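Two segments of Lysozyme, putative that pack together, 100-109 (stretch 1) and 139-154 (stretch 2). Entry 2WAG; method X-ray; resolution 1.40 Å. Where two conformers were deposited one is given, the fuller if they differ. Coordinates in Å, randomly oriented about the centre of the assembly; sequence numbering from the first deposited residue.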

# COMPACT_ATOMS: atom_id res chain seq x y z
N LEU A 100 24.79 6.80 -2.51
CA LEU A 100 24.03 6.59 -3.74
C LEU A 100 23.53 7.92 -4.31
O LEU A 100 23.43 8.91 -3.60
N PRO A 101 23.20 7.95 -5.61
CA PRO A 101 22.67 9.18 -6.20
C PRO A 101 21.35 9.60 -5.55
O PRO A 101 20.63 8.75 -4.99
N PRO A 102 21.02 10.89 -5.65
CA PRO A 102 19.74 11.35 -5.12
C PRO A 102 18.57 10.80 -5.90
O PRO A 102 18.68 10.53 -7.11
N VAL A 103 17.46 10.61 -5.20
CA VAL A 103 16.22 10.17 -5.81
C VAL A 103 15.12 11.23 -5.67
O VAL A 103 14.97 11.80 -4.64
N ILE A 104 14.37 11.43 -6.77
CA ILE A 104 13.14 12.20 -6.69
C ILE A 104 11.98 11.23 -6.92
O ILE A 104 11.95 10.54 -7.94
N ASP A 105 11.06 11.21 -5.95
CA ASP A 105 9.93 10.30 -5.93
C ASP A 105 8.70 11.05 -6.46
O ASP A 105 8.27 12.04 -5.85
N VAL A 106 8.20 10.61 -7.61
CA VAL A 106 7.08 11.28 -8.31
C VAL A 106 5.89 10.32 -8.32
O VAL A 106 5.92 9.27 -9.00
N GLU A 107 4.84 10.67 -7.58
CA GLU A 107 3.66 9.78 -7.51
C GLU A 107 2.48 10.57 -6.98
O GLU A 107 2.64 11.67 -6.44
N PHE A 108 1.29 10.01 -7.14
CA PHE A 108 0.12 10.68 -6.60
C PHE A 108 0.03 10.60 -5.08
O PHE A 108 0.49 9.64 -4.46
N TYR A 109 -0.58 11.63 -4.49
CA TYR A 109 -0.79 11.72 -3.06
C TYR A 109 -1.98 12.64 -2.81
O TYR A 109 -2.49 13.26 -3.74
N LYS A 139 26.17 13.38 -9.45
CA LYS A 139 25.68 12.03 -9.74
C LYS A 139 24.37 12.10 -10.51
O LYS A 139 23.52 12.95 -10.22
N LYS A 140 24.20 11.20 -11.47
CA LYS A 140 22.96 11.10 -12.25
C LYS A 140 21.79 10.83 -11.31
O LYS A 140 21.84 9.95 -10.45
N VAL A 141 20.73 11.61 -11.47
CA VAL A 141 19.57 11.52 -10.58
C VAL A 141 18.69 10.33 -10.95
O VAL A 141 18.54 9.95 -12.13
N ILE A 142 18.14 9.70 -9.90
CA ILE A 142 17.18 8.62 -10.05
C ILE A 142 15.76 9.16 -9.87
O ILE A 142 15.51 9.90 -8.93
N LEU A 143 14.85 8.77 -10.77
CA LEU A 143 13.43 9.08 -10.59
C LEU A 143 12.70 7.81 -10.19
O LEU A 143 12.75 6.82 -10.93
N TYR A 144 12.04 7.85 -9.02
CA TYR A 144 11.13 6.78 -8.63
C TYR A 144 9.74 7.18 -9.07
O TYR A 144 9.34 8.35 -8.90
N ALA A 145 9.01 6.24 -9.58
CA ALA A 145 7.61 6.48 -9.96
C ALA A 145 6.76 5.24 -9.82
O ALA A 145 7.26 4.18 -9.96
N THR A 146 5.48 5.46 -9.60
CA THR A 146 4.49 4.41 -9.77
C THR A 146 4.17 4.27 -11.27
O THR A 146 4.51 5.15 -12.09
N GLN A 147 3.52 3.18 -11.66
CA GLN A 147 3.14 2.98 -13.05
C GLN A 147 2.32 4.15 -13.59
O GLN A 147 2.58 4.64 -14.69
N GLU A 148 1.33 4.59 -12.83
CA GLU A 148 0.47 5.66 -13.33
C GLU A 148 1.23 6.97 -13.49
O GLU A 148 1.05 7.68 -14.50
N ALA A 149 2.08 7.30 -12.52
CA ALA A 149 2.86 8.52 -12.64
C ALA A 149 3.90 8.40 -13.76
O ALA A 149 4.15 9.37 -14.49
N TYR A 150 4.50 7.22 -13.90
CA TYR A 150 5.44 7.02 -14.98
C TYR A 150 4.74 7.25 -16.31
O TYR A 150 5.22 8.00 -17.17
N ASP A 151 3.59 6.62 -16.51
CA ASP A 151 2.93 6.71 -17.81
C ASP A 151 2.50 8.13 -18.16
O ASP A 151 2.53 8.51 -19.32
N LEU A 152 2.16 8.91 -17.14
CA LEU A 152 1.64 10.26 -17.35
C LEU A 152 2.69 11.37 -17.34
O LEU A 152 2.43 12.47 -17.85
N TYR A 153 3.87 11.14 -16.78
CA TYR A 153 4.86 12.16 -16.67
C TYR A 153 6.27 11.78 -17.10
O TYR A 153 7.01 12.63 -17.43
N ILE A 154 6.66 10.52 -16.94
CA ILE A 154 8.06 10.13 -17.08
C ILE A 154 8.34 9.42 -18.40
O ILE A 154 9.43 9.55 -18.96

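The two strands run parallel, their N-to-C directions 24° apart, and the main-chain pairing is settled by four hydrogen bonds. Ile142 N donates to Pro102 O (3.0 Å, 173°), Ile104 N to Ile142 O (2.9 Å, 160°), Tyr144 N to Ile104 O (2.9 Å, 151°) and Val106 N to Tyr144 O (2.8 Å, 176°). Thr146 N, 3.9 Å from Val106 O, is buried without a partner anywhere in the model.

This register places Val103, Asp105, Ile142 and Tyr144 on one face of the sheet. Val103 (t) sets CG2 3.8 Å from CB of Ile142 (m, t) and CG1 4.0 Å from CB of Tyr144 (t). On the other face, Ile104 (m, t) rests CD1 4.0 Å from CG1 of Val141 (t) and CB 4.0 Å from CD2 of Leu143 (m, t).

The acids gather beside the Tyr144 ring. Glu107 (p, t) brings OE2 to its edge, 3.3 Å from CE2, and within 2.5 Å of Asp105 OD1, a separation suggesting that one carboxyl group is protonated. Asp105 OD2 and Glu107 OE2 also have hydrogen-bond partners elsewhere in the structure. Water 1 donates to both Glu107 OE1 (2.7 Å) and Tyr144 OH (2.8 Å), bridging the stretches.

Beyond the strands the helix takes over the packing. Thr146 (p) occupies its N-cap, OG1 accepting a weak bond from Ala149 N (3.3 Å, 160°). Water 2 lies 2.8 Å from the same OG1, in a hydrogen bond of undecided direction, and accepts from Phe108 N (3.0 Å), so this amide is satisfied through solvent. Ala149 points toward stretch 1, with CB 3.4 Å from Val106 O. Phe108 (m) starts sideways, but its ring end reaches the helix: CZ lies 4.2 Å from Leu152 CD1, at the ring edge, and 4.1 Å from Tyr153 CE2.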

# COMPACT_ATOMS: atom_id res chain seq x y z
CB LEU A 100 22.85 5.65 -3.46
CG LEU A 100 23.28 4.23 -3.09
CD1 LEU A 100 22.09 3.45 -2.56
CD2 LEU A 100 23.86 3.55 -4.31
CB PRO A 101 22.44 8.80 -7.67
CG PRO A 101 23.38 7.61 -7.90
CD PRO A 101 23.33 6.87 -6.59
CB PRO A 102 19.80 12.87 -5.30
CG PRO A 102 20.89 13.14 -6.24
CD PRO A 102 21.78 11.95 -6.35
CB VAL A 103 15.72 8.90 -5.13
CG1 VAL A 103 14.34 8.49 -5.60
CG2 VAL A 103 16.74 7.77 -5.25
CB ILE A 104 13.08 13.35 -7.70
CG1 ILE A 104 14.32 14.25 -7.61
CG2 ILE A 104 11.82 14.16 -7.44
CD1 ILE A 104 14.46 15.20 -8.80
CB ASP A 105 9.77 9.83 -4.48
CG ASP A 105 8.60 8.90 -4.24
OD1 ASP A 105 7.52 9.08 -4.86
OD2 ASP A 105 8.77 8.02 -3.36
CB VAL A 106 7.46 11.67 -9.74
CG1 VAL A 106 6.33 12.41 -10.42
CG2 VAL A 106 8.76 12.48 -9.77
CB GLU A 107 3.92 8.55 -6.63
CG GLU A 107 4.15 8.85 -5.17
CD GLU A 107 4.54 7.60 -4.43
OE1 GLU A 107 3.65 6.75 -4.17
OE2 GLU A 107 5.74 7.44 -4.11
CB PHE A 108 -1.15 10.18 -7.25
CG PHE A 108 -1.24 10.55 -8.69
CD1 PHE A 108 -1.42 11.88 -9.04
CD2 PHE A 108 -1.12 9.61 -9.69
CE1 PHE A 108 -1.49 12.27 -10.35
CE2 PHE A 108 -1.18 10.00 -11.04
CZ PHE A 108 -1.38 11.34 -11.35
CB TYR A 109 0.45 12.28 -2.37
CG TYR A 109 0.86 13.65 -2.86
CD1 TYR A 109 0.40 14.80 -2.22
CD2 TYR A 109 1.69 13.81 -3.96
CE1 TYR A 109 0.77 16.06 -2.67
CE2 TYR A 109 2.06 15.06 -4.41
CZ TYR A 109 1.60 16.18 -3.76
OH TYR A 109 1.96 17.43 -4.21
CB LYS A 139 25.45 11.27 -8.43
CG LYS A 139 26.72 11.08 -7.60
CD LYS A 139 26.40 10.25 -6.36
CE LYS A 139 27.60 10.06 -5.45
NZ LYS A 139 28.54 9.05 -6.00
CB LYS A 140 23.06 9.97 -13.27
CG LYS A 140 21.71 9.62 -13.89
CD LYS A 140 21.79 8.38 -14.76
CE LYS A 140 22.71 8.58 -15.95
NZ LYS A 140 22.82 7.33 -16.75
CB VAL A 141 18.80 12.85 -10.63
CG1 VAL A 141 17.48 12.77 -9.86
CG2 VAL A 141 19.71 13.96 -10.12
CB ILE A 142 17.44 7.54 -8.97
CG1 ILE A 142 18.84 6.92 -9.11
CG2 ILE A 142 16.37 6.45 -9.04
CD1 ILE A 142 19.32 6.30 -7.82
CB LEU A 143 12.81 9.62 -11.88
CG LEU A 143 13.46 10.89 -12.44
CD1 LEU A 143 12.82 11.28 -13.76
CD2 LEU A 143 13.37 12.06 -11.43
CB TYR A 144 11.13 6.62 -7.12
CG TYR A 144 10.01 5.73 -6.60
CD1 TYR A 144 10.18 4.36 -6.43
CD2 TYR A 144 8.76 6.29 -6.29
CE1 TYR A 144 9.14 3.56 -5.95
CE2 TYR A 144 7.71 5.50 -5.83
CZ TYR A 144 7.91 4.14 -5.64
OH TYR A 144 6.87 3.39 -5.13
CB ALA A 145 7.52 6.99 -11.40
CB THR A 146 3.21 4.77 -9.03
OG1 THR A 146 2.76 6.03 -9.55
CG2 THR A 146 3.45 4.86 -7.51
CB GLN A 147 2.37 1.66 -13.20
CG GLN A 147 2.06 1.27 -14.65
CD GLN A 147 1.06 0.12 -14.75
OE1 GLN A 147 0.06 0.08 -14.03
NE2 GLN A 147 1.32 -0.81 -15.65
CB GLU A 148 -0.76 5.82 -12.42
CG GLU A 148 -1.71 4.62 -12.52
CD GLU A 148 -2.96 4.77 -11.72
OE1 GLU A 148 -2.92 5.44 -10.66
OE2 GLU A 148 -3.99 4.19 -12.15
CB ALA A 149 3.50 8.88 -11.30
CB TYR A 150 6.03 5.60 -14.92
CG TYR A 150 7.09 5.39 -15.97
CD1 TYR A 150 8.42 5.71 -15.70
CD2 TYR A 150 6.79 4.89 -17.24
CE1 TYR A 150 9.41 5.54 -16.65
CE2 TYR A 150 7.78 4.70 -18.20
CZ TYR A 150 9.09 5.05 -17.90
OH TYR A 150 10.07 4.87 -18.85
CB ASP A 151 1.74 5.74 -17.87
CG ASP A 151 2.18 4.29 -17.94
OD1 ASP A 151 3.38 4.01 -18.16
OD2 ASP A 151 1.29 3.43 -17.79
CB LEU A 152 0.55 10.58 -16.33
CG LEU A 152 -0.83 9.98 -16.60
CD1 LEU A 152 -1.70 10.03 -15.35
CD2 LEU A 152 -1.51 10.70 -17.75
CB TYR A 153 4.89 12.67 -15.25
CG TYR A 153 3.57 13.18 -14.75
CD1 TYR A 153 2.88 14.15 -15.44
CD2 TYR A 153 3.00 12.69 -13.62
CE1 TYR A 153 1.67 14.61 -14.98
CE2 TYR A 153 1.81 13.14 -13.17
CZ TYR A 153 1.15 14.11 -13.84
OH TYR A 153 -0.06 14.54 -13.37
CB ILE A 154 8.52 9.23 -15.89
CG1 ILE A 154 8.12 9.81 -14.51
CG2 ILE A 154 10.02 8.90 -16.01
CD1 ILE A 154 8.56 11.25 -14.27
O HOH W 1 4.42 4.17 -3.99
O HOH W 2 0.79 7.11 -7.90